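Local structure of single-stranded-DNA-specific exonuclease RecJ (Thermus thermophilus, 2ZXO) at residues T87-L92 with L133-G138; K485-L490 with Y520-V525; A491-D496 with V525-P530. The protein degrades single-stranded DNA in the 5' to 3' direction as a divalent-cation-dependent exonuclease with no detectable activity on single-stranded RNA. All coordinates share one frame; numbering follows the deposited sequence.

Contact 1. Residues T87-L92 with L133-G138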
loop_
_atom_site.group_PDB
_atom_site.type_symbol
_atom_site.label_atom_id
_atom_site.label_comp_id
_atom_site.label_asym_id
_atom_site.label_seq_id
_atom_site.Cartn_x
_atom_site.Cartn_y
_atom_site.Cartn_z
ATOM N N THR A 87 -5.856 19.904 -6.259
ATOM C CA THR A 87 -4.933 19.810 -7.380
ATOM C C THR A 87 -5.722 19.641 -8.687
ATOM O O THR A 87 -5.320 20.175 -9.709
ATOM C CB THR A 87 -3.903 18.649 -7.249
ATOM O OG1 THR A 87 -4.587 17.394 -7.155
ATOM C CG2 THR A 87 -2.993 18.857 -6.042
ATOM N N GLY A 88 -6.851 18.942 -8.645
ATOM C CA GLY A 88 -7.645 18.747 -9.851
ATOM C C GLY A 88 -8.230 20.071 -10.314
ATOM O O GLY A 88 -8.254 20.383 -11.495
ATOM N N THR A 89 -8.692 20.861 -9.361
ATOM C CA THR A 89 -9.254 22.171 -9.638
ATOM C C THR A 89 -8.178 23.060 -10.248
ATOM O O THR A 89 -8.437 23.831 -11.173
ATOM C CB THR A 89 -9.741 22.818 -8.354
ATOM O OG1 THR A 89 -10.857 22.061 -7.847
ATOM C CG2 THR A 89 -10.116 24.280 -8.580
ATOM N N ALA A 90 -6.959 22.954 -9.732
ATOM C CA ALA A 90 -5.883 23.771 -10.269
ATOM C C ALA A 90 -5.557 23.306 -11.695
ATOM O O ALA A 90 -5.248 24.108 -12.564
ATOM C CB ALA A 90 -4.652 23.669 -9.385
ATOM N N ILE A 91 -5.604 22.005 -11.930
ATOM C CA ILE A 91 -5.319 21.512 -13.254
ATOM C C ILE A 91 -6.271 22.165 -14.236
ATOM O O ILE A 91 -5.828 22.762 -15.214
ATOM C CB ILE A 91 -5.479 19.971 -13.361
ATOM C CG1 ILE A 91 -4.281 19.289 -12.717
ATOM C CG2 ILE A 91 -5.584 19.540 -14.861
ATOM C CD1 ILE A 91 -4.551 17.905 -12.285
ATOM N N LEU A 92 -7.576 22.046 -13.979
ATOM C CA LEU A 92 -8.575 22.617 -14.877
ATOM C C LEU A 92 -8.557 24.138 -14.949
ATOM O O LEU A 92 -8.707 24.708 -16.031
ATOM C CB LEU A 92 -9.968 22.130 -14.496
ATOM C CG LEU A 92 -10.155 20.667 -14.865
ATOM C CD1 LEU A 92 -11.453 20.164 -14.314
ATOM C CD2 LEU A 92 -10.117 20.526 -16.377
ATOM N N LEU A 133 -18.260 23.174 -13.688
ATOM C CA LEU A 133 -17.382 22.003 -13.643
ATOM C C LEU A 133 -17.065 21.558 -12.233
ATOM O O LEU A 133 -16.447 22.289 -11.457
ATOM C CB LEU A 133 -16.070 22.298 -14.371
ATOM C CG LEU A 133 -15.892 21.542 -15.682
ATOM C CD1 LEU A 133 -14.655 22.072 -16.413
ATOM C CD2 LEU A 133 -15.775 20.039 -15.379
ATOM N N THR A 134 -17.464 20.338 -11.918
ATOM C CA THR A 134 -17.252 19.811 -10.583
ATOM C C THR A 134 -16.033 18.933 -10.567
ATOM O O THR A 134 -15.847 18.117 -11.464
ATOM C CB THR A 134 -18.476 18.969 -10.110
ATOM O OG1 THR A 134 -18.639 17.827 -10.975
ATOM C CG2 THR A 134 -19.759 19.820 -10.143
ATOM N N VAL A 135 -15.195 19.089 -9.553
ATOM C CA VAL A 135 -14.014 18.259 -9.473
ATOM C C VAL A 135 -14.089 17.359 -8.257
ATOM O O VAL A 135 -14.261 17.825 -7.128
ATOM C CB VAL A 135 -12.744 19.098 -9.414
ATOM C CG1 VAL A 135 -11.532 18.196 -9.370
ATOM C CG2 VAL A 135 -12.688 19.995 -10.601
ATOM N N ASP A 136 -13.962 16.061 -8.508
ATOM C CA ASP A 136 -14.022 15.039 -7.473
ATOM C C ASP A 136 -15.292 15.166 -6.624
ATOM O O ASP A 136 -15.264 14.968 -5.406
ATOM C CB ASP A 136 -12.777 15.104 -6.570
ATOM C CG ASP A 136 -12.370 13.730 -6.051
ATOM O OD1 ASP A 136 -11.724 13.645 -4.981
ATOM O OD2 ASP A 136 -12.704 12.727 -6.728
ATOM N N CYS A 137 -16.404 15.511 -7.270
ATOM C CA CYS A 137 -17.683 15.641 -6.570
ATOM C C CYS A 137 -18.862 15.736 -7.538
ATOM O O CYS A 137 -18.669 15.819 -8.753
ATOM C CB CYS A 137 -17.670 16.864 -5.630
ATOM S SG CYS A 137 -17.809 18.519 -6.396
ATOM N N GLY A 138 -20.074 15.700 -6.988
ATOM C CA GLY A 138 -21.278 15.808 -7.795
ATOM C C GLY A 138 -21.877 14.520 -8.333
ATOM O O GLY A 138 -22.850 14.563 -9.084
#

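Contact 2. Residues K485-L490 with Y520-V525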
loop_
_atom_site.group_PDB
_atom_site.type_symbol
_atom_site.label_atom_id
_atom_site.label_comp_id
_atom_site.label_asym_id
_atom_site.label_seq_id
_atom_site.Cartn_x
_atom_site.Cartn_y
_atom_site.Cartn_z
ATOM N N LYS A 485 22.710 -12.720 11.428
ATOM C CA LYS A 485 23.468 -13.439 10.425
ATOM C C LYS A 485 24.229 -12.536 9.466
ATOM O O LYS A 485 24.179 -12.715 8.248
ATOM C CB LYS A 485 22.521 -14.373 9.679
ATOM C CG LYS A 485 21.963 -15.445 10.582
ATOM C CD LYS A 485 21.095 -16.430 9.832
ATOM C CE LYS A 485 21.125 -17.790 10.505
ATOM N NZ LYS A 485 20.780 -17.707 11.951
ATOM N N GLY A 486 24.913 -11.547 10.029
ATOM C CA GLY A 486 25.714 -10.656 9.211
ATOM C C GLY A 486 25.079 -9.398 8.655
ATOM O O GLY A 486 25.789 -8.604 8.028
ATOM N N VAL A 487 23.775 -9.194 8.840
ATOM C CA VAL A 487 23.155 -7.977 8.317
ATOM C C VAL A 487 22.606 -7.129 9.456
ATOM O O VAL A 487 21.960 -7.651 10.366
ATOM C CB VAL A 487 22.032 -8.299 7.255
ATOM C CG1 VAL A 487 21.857 -9.795 7.102
ATOM C CG2 VAL A 487 20.742 -7.609 7.611
ATOM N N ARG A 488 22.871 -5.823 9.428
ATOM C CA ARG A 488 22.390 -4.977 10.508
ATOM C C ARG A 488 20.918 -4.616 10.358
ATOM O O ARG A 488 20.467 -4.213 9.303
ATOM C CB ARG A 488 23.229 -3.696 10.616
ATOM C CG ARG A 488 23.016 -2.941 11.943
ATOM C CD ARG A 488 24.098 -1.892 12.197
ATOM N NE ARG A 488 23.739 -0.597 11.649
ATOM C CZ ARG A 488 23.386 0.441 12.395
ATOM N NH1 ARG A 488 23.366 0.328 13.717
ATOM N NH2 ARG A 488 23.017 1.579 11.821
ATOM N N VAL A 489 20.177 -4.745 11.444
ATOM C CA VAL A 489 18.759 -4.443 11.442
ATOM C C VAL A 489 18.465 -3.349 12.487
ATOM O O VAL A 489 19.022 -3.364 13.583
ATOM C CB VAL A 489 17.964 -5.771 11.706
ATOM C CG1 VAL A 489 18.779 -6.668 12.581
ATOM C CG2 VAL A 489 16.620 -5.498 12.338
ATOM N N LEU A 490 17.618 -2.387 12.134
ATOM C CA LEU A 490 17.270 -1.301 13.050
ATOM C C LEU A 490 15.821 -1.474 13.432
ATOM O O LEU A 490 15.013 -1.881 12.606
ATOM C CB LEU A 490 17.497 0.054 12.383
ATOM C CG LEU A 490 18.982 0.449 12.364
ATOM C CD1 LEU A 490 19.483 0.624 10.931
ATOM C CD2 LEU A 490 19.169 1.733 13.160
ATOM N N TYR A 520 23.863 -1.463 3.413
ATOM C CA TYR A 520 22.603 -2.140 3.102
ATOM C C TYR A 520 22.222 -2.916 4.306
ATOM O O TYR A 520 22.908 -3.847 4.707
ATOM C CB TYR A 520 22.776 -3.051 1.896
ATOM C CG TYR A 520 23.081 -2.277 0.650
ATOM C CD1 TYR A 520 22.060 -1.821 -0.180
ATOM C CD2 TYR A 520 24.386 -1.930 0.343
ATOM C CE1 TYR A 520 22.333 -1.029 -1.284
ATOM C CE2 TYR A 520 24.671 -1.146 -0.753
ATOM C CZ TYR A 520 23.645 -0.697 -1.557
ATOM O OH TYR A 520 23.955 0.109 -2.613
ATOM N N GLU A 521 21.110 -2.513 4.884
ATOM C CA GLU A 521 20.628 -3.103 6.110
ATOM C C GLU A 521 19.098 -3.071 6.183
ATOM O O GLU A 521 18.426 -2.443 5.369
ATOM C CB GLU A 521 21.272 -2.358 7.280
ATOM C CG GLU A 521 21.817 -0.997 6.860
ATOM C CD GLU A 521 22.609 -0.288 7.943
ATOM O OE1 GLU A 521 23.619 -0.862 8.414
ATOM O OE2 GLU A 521 22.219 0.850 8.313
ATOM N N VAL A 522 18.567 -3.752 7.182
ATOM C CA VAL A 522 17.150 -3.894 7.339
ATOM C C VAL A 522 16.494 -3.030 8.393
ATOM O O VAL A 522 16.958 -2.927 9.529
ATOM C CB VAL A 522 16.828 -5.387 7.617
ATOM C CG1 VAL A 522 15.324 -5.612 7.719
ATOM C CG2 VAL A 522 17.431 -6.252 6.495
ATOM N N GLN A 523 15.399 -2.419 7.980
ATOM C CA GLN A 523 14.575 -1.589 8.818
ATOM C C GLN A 523 13.436 -2.523 9.230
ATOM O O GLN A 523 12.550 -2.834 8.420
ATOM C CB GLN A 523 14.007 -0.438 7.985
ATOM C CG GLN A 523 13.330 0.649 8.768
ATOM C CD GLN A 523 14.311 1.355 9.687
ATOM O OE1 GLN A 523 15.387 1.825 9.252
ATOM N NE2 GLN A 523 13.952 1.436 10.973
ATOM N N ALA A 524 13.456 -2.989 10.468
ATOM C CA ALA A 524 12.404 -3.877 10.956
ATOM C C ALA A 524 11.057 -3.152 11.020
ATOM O O ALA A 524 10.999 -2.043 11.527
ATOM C CB ALA A 524 12.774 -4.375 12.329
ATOM N N VAL A 525 9.987 -3.746 10.489
ATOM C CA VAL A 525 8.666 -3.120 10.595
ATOM C C VAL A 525 7.949 -3.904 11.682
ATOM O O VAL A 525 6.995 -3.415 12.303
ATOM C CB VAL A 525 7.814 -3.160 9.282
ATOM C CG1 VAL A 525 8.635 -2.704 8.129
ATOM C CG2 VAL A 525 7.252 -4.531 9.047
#

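Contact 3. Residues A491-D496 with V525-P530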
loop_
_atom_site.group_PDB
_atom_site.type_symbol
_atom_site.label_atom_id
_atom_site.label_comp_id
_atom_site.label_asym_id
_atom_site.label_seq_id
_atom_site.Cartn_x
_atom_site.Cartn_y
_atom_site.Cartn_z
ATOM N N ALA A 491 15.475 -1.161 14.674
ATOM C CA ALA A 491 14.099 -1.382 15.095
ATOM C C ALA A 491 13.673 -0.714 16.387
ATOM O O ALA A 491 14.484 -0.268 17.191
ATOM C CB ALA A 491 13.857 -2.895 15.218
ATOM N N TRP A 492 12.371 -0.684 16.580
ATOM C CA TRP A 492 11.792 -0.134 17.780
ATOM C C TRP A 492 11.224 -1.286 18.590
ATOM O O TRP A 492 10.065 -1.632 18.431
ATOM C CB TRP A 492 10.704 0.858 17.403
ATOM C CG TRP A 492 11.305 2.008 16.697
ATOM C CD1 TRP A 492 11.793 2.029 15.416
ATOM C CD2 TRP A 492 11.603 3.292 17.261
ATOM N NE1 TRP A 492 12.379 3.251 15.150
ATOM C CE2 TRP A 492 12.273 4.044 16.266
ATOM C CE3 TRP A 492 11.369 3.880 18.514
ATOM C CZ2 TRP A 492 12.707 5.351 16.488
ATOM C CZ3 TRP A 492 11.799 5.172 18.728
ATOM C CH2 TRP A 492 12.463 5.895 17.717
ATOM N N LYS A 493 12.047 -1.888 19.445
ATOM C CA LYS A 493 11.585 -3.016 20.243
ATOM C C LYS A 493 10.232 -2.705 20.817
ATOM O O LYS A 493 10.062 -1.800 21.620
ATOM C CB LYS A 493 12.558 -3.357 21.377
ATOM C CG LYS A 493 12.164 -4.606 22.177
ATOM C CD LYS A 493 12.115 -5.875 21.328
ATOM C CE LYS A 493 11.657 -7.094 22.139
ATOM N NZ LYS A 493 10.205 -7.081 22.565
ATOM N N GLN A 494 9.260 -3.473 20.371
ATOM C CA GLN A 494 7.896 -3.296 20.809
ATOM C C GLN A 494 7.721 -3.812 22.250
ATOM O O GLN A 494 7.598 -5.018 22.496
ATOM C CB GLN A 494 6.962 -4.002 19.800
ATOM C CG GLN A 494 7.752 -4.819 18.709
ATOM C CD GLN A 494 7.154 -4.744 17.276
ATOM O OE1 GLN A 494 7.816 -4.276 16.335
ATOM N NE2 GLN A 494 5.910 -5.213 17.116
ATOM N N GLY A 495 7.766 -2.858 23.185
ATOM C CA GLY A 495 7.583 -3.094 24.615
ATOM C C GLY A 495 8.283 -4.222 25.348
ATOM O O GLY A 495 7.648 -5.227 25.652
ATOM N N ASP A 496 9.567 -4.058 25.659
ATOM C CA ASP A 496 10.324 -5.086 26.375
ATOM C C ASP A 496 11.829 -4.895 26.303
ATOM O O ASP A 496 12.535 -5.151 27.274
ATOM C CB ASP A 496 10.012 -6.486 25.841
ATOM C CG ASP A 496 9.086 -7.279 26.761
ATOM O OD1 ASP A 496 9.387 -7.389 27.977
ATOM O OD2 ASP A 496 8.061 -7.801 26.255
ATOM N N VAL A 525 9.987 -3.746 10.489
ATOM C CA VAL A 525 8.666 -3.120 10.595
ATOM C C VAL A 525 7.949 -3.904 11.682
ATOM O O VAL A 525 6.995 -3.415 12.303
ATOM C CB VAL A 525 7.814 -3.160 9.282
ATOM C CG1 VAL A 525 8.635 -2.704 8.129
ATOM C CG2 VAL A 525 7.252 -4.531 9.047
ATOM N N ASP A 526 8.398 -5.140 11.886
ATOM C CA ASP A 526 7.852 -5.975 12.948
ATOM C C ASP A 526 8.931 -6.924 13.441
ATOM O O ASP A 526 9.845 -7.274 12.694
ATOM C CB ASP A 526 6.619 -6.758 12.527
ATOM C CG ASP A 526 5.856 -7.269 13.730
ATOM O OD1 ASP A 526 6.385 -7.118 14.843
ATOM O OD2 ASP A 526 4.741 -7.811 13.591
ATOM N N LEU A 527 8.820 -7.334 14.701
ATOM C CA LEU A 527 9.823 -8.176 15.326
ATOM C C LEU A 527 9.183 -9.027 16.430
ATOM O O LEU A 527 8.277 -8.562 17.133
ATOM C CB LEU A 527 10.885 -7.248 15.879
ATOM C CG LEU A 527 12.141 -7.731 16.550
ATOM C CD1 LEU A 527 12.950 -6.500 16.855
ATOM C CD2 LEU A 527 11.836 -8.501 17.824
ATOM N N ARG A 528 9.671 -10.262 16.597
ATOM C CA ARG A 528 9.072 -11.176 17.562
ATOM C C ARG A 528 9.820 -12.486 17.762
ATOM O O ARG A 528 10.691 -12.863 16.964
ATOM C CB ARG A 528 7.679 -11.557 17.073
ATOM C CG ARG A 528 7.748 -12.601 15.937
ATOM C CD ARG A 528 6.433 -12.797 15.217
ATOM N NE ARG A 528 6.453 -13.983 14.364
ATOM C CZ ARG A 528 5.391 -14.452 13.703
ATOM N NH1 ARG A 528 4.226 -13.829 13.794
ATOM N NH2 ARG A 528 5.482 -15.552 12.965
ATOM N N LYS A 529 9.421 -13.188 18.823
ATOM C CA LYS A 529 9.946 -14.509 19.165
ATOM C C LYS A 529 9.349 -15.387 18.079
ATOM O O LYS A 529 8.200 -15.207 17.694
ATOM C CB LYS A 529 9.433 -14.949 20.548
ATOM C CG LYS A 529 9.641 -16.440 20.915
ATOM C CD LYS A 529 9.351 -16.690 22.401
ATOM C CE LYS A 529 9.798 -18.082 22.879
ATOM N NZ LYS A 529 8.824 -19.179 22.564
ATOM N N PRO A 530 10.117 -16.346 17.570
ATOM C CA PRO A 530 9.594 -17.208 16.513
ATOM C C PRO A 530 8.215 -17.763 16.785
ATOM O O PRO A 530 7.877 -18.137 17.908
ATOM C CB PRO A 530 10.649 -18.294 16.404
ATOM C CG PRO A 530 11.907 -17.556 16.739
ATOM C CD PRO A 530 11.484 -16.737 17.941
#

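Contact 1. Residues T87-L92 with L133-G138
Val135 meets Gly88, Thr89 and Leu92 through both of its methyl groups, where helix 83-97 packs on a face of the parallel sheet of the DHH domain. The short segment axes approach to 8.7 Å, with their N-to-C directions 144° apart, roughly antiparallel. The tight part lies at Gly88 and Thr89: with no side chain on Gly88, Val135 CG1 can settle on the helix backbone itself, 3.9 Å from Gly88 C. That methyl stands anti to the valine's own N (chi1 -178°), which turns CG2 the other way, along the helix toward Leu92. Beside it, Thr89 OG1 comes within 3.8 Å of Val135 CB. This is a van der Waals touch, CB being aliphatic carbon; the hydroxyl's hydrogen bond goes to Gly85 O, one turn earlier. Leu92 then runs past Val135 in the opposite direction, with its CD1 3.9 Å from Val135 CG2.

Packing thins toward the start of the strand, where Leu92 CD1 and Leu133 CD1 are 4.3 Å apart; Leu133 also rests on Leu194 of helix 187-202. Every touching residue is buried, and of the residues in the two segments only Cys137, past the strand end, is partly exposed. There Thr134 OG1 donates to Cys137 O over 3.0 Å, arriving 38° above the carbonyl plane, on the side of the strand turned away from the helix.

No hydrogen bond crosses between the segments. The chemistry is therefore that of an apolar seam, held by side-chain packing alone between helix and strand, one residue before Asp136, which binds both manganese ions.

Contact 2. Residues K485-L490 with Y520-V525
Arg488 and Glu521 lie side by side and point the same way, joined by a salt bridge in which Arg488 NE donates to Glu521 OE1 over 3.2 Å with an angle of 163° at the hydrogen. The oxygen sits at the guanidinium edge, practically in its plane, yet the donor stands above the carboxylate plane, and the two flat groups are turned 49° against each other. Arg488 CG is anti to the backbone N and its chain bends at chi3 (90°), which brings NE alongside Glu521 OE1. Leu490 CG lies over one face of the guanidinium, offset toward its rim.

Beneath these groups runs a parallel ladder, with Val489 opposite Val522 and Leu490 opposite Gln523. Leu490 is bonded through both its backbone N and its backbone O: its N donates to Val522 O (2.7 Å) and its O accepts Ala524 N (2.9 Å), both nearly in line with the C=O bonds. Val522 N bonds to Arg488 O, whose modelled position is less sure. On the face carrying Val489 and Val522, Val487 CG2 touches Val522 CG2 at 3.7 Å, and Val489 CG2 reaches Ala524 CB at 4.0 Å.

In the second shell, Asn512 ND2 donates to Glu521 OE2, so the carboxylate is held through both oxygens.

Parallel pairing here fits the OB fold, whose third and fifth barrel strands run side by side in this way. Strand 479-484 flanks 487-492, strand 503-514 flanks 517-528, and Leu464 of strand 461-466 packs against both Val487 and Val522, while helix 440-447 abuts Tyr520.

Contact 3. Residues A491-D496 with V525-P530
A classic beta bulge, in which Val525 and Asp526 both face Ala506, marks the corner where strand 517-528 leaves its parallel partner in the OB domain. Beyond it, the touching parts of the two chains run 61° apart and the nearest CA atoms, such as those of Lys493 and Leu527, stand 7.3 Å from each other, too far for strand pairing; side chains make the contact.

Leu527 spans the distance between the chains. Its CG is anti to the backbone N (chi1 -177°), which extends the isobutyl group toward the other chain, where CD1 meets Ala491 CB at 4.1 Å and CD2 approaches Lys493 CD at 4.4 Å. Leu499 and Val503 also pack against this leucine, so it is buried.

The polar part joins exposed Gln494 to buried Asp526. Gln494, bent at chi2, crosses Asp526 at about a right angle, although the amide and carboxylate planes are nearly parallel, 8° apart, and offset in level. Asp526 is held from elsewhere too, its OD2 accepting Trp7 NE1, while Arg528 pairs with Glu504 and makes a cation-pi contact with Trp7. The closest approach between the segments is that of Gln494 NE2 to Asp526 OD1, 3.0 Å.

How the contacts relate
From the N terminus, contact 1 comes first: it joins 87-92 to 133-138 and closes a loop of 40 intervening residues within the DHH domain, before either of the others opens. Contacts 2 and 3 lie on the far side of the chain's centre, about 44 Å from contact 1 between centres. They close loops of 29 and 28 residues over the same pair of strands, 487-492 and 517-528. Their segments alternate along the chain, so they cross instead of nesting, and they share Val525. Ala524 CB touches Ala491 CB at 3.4 Å where they adjoin, making them successive stages of one association: first paired strands, then diverging chains.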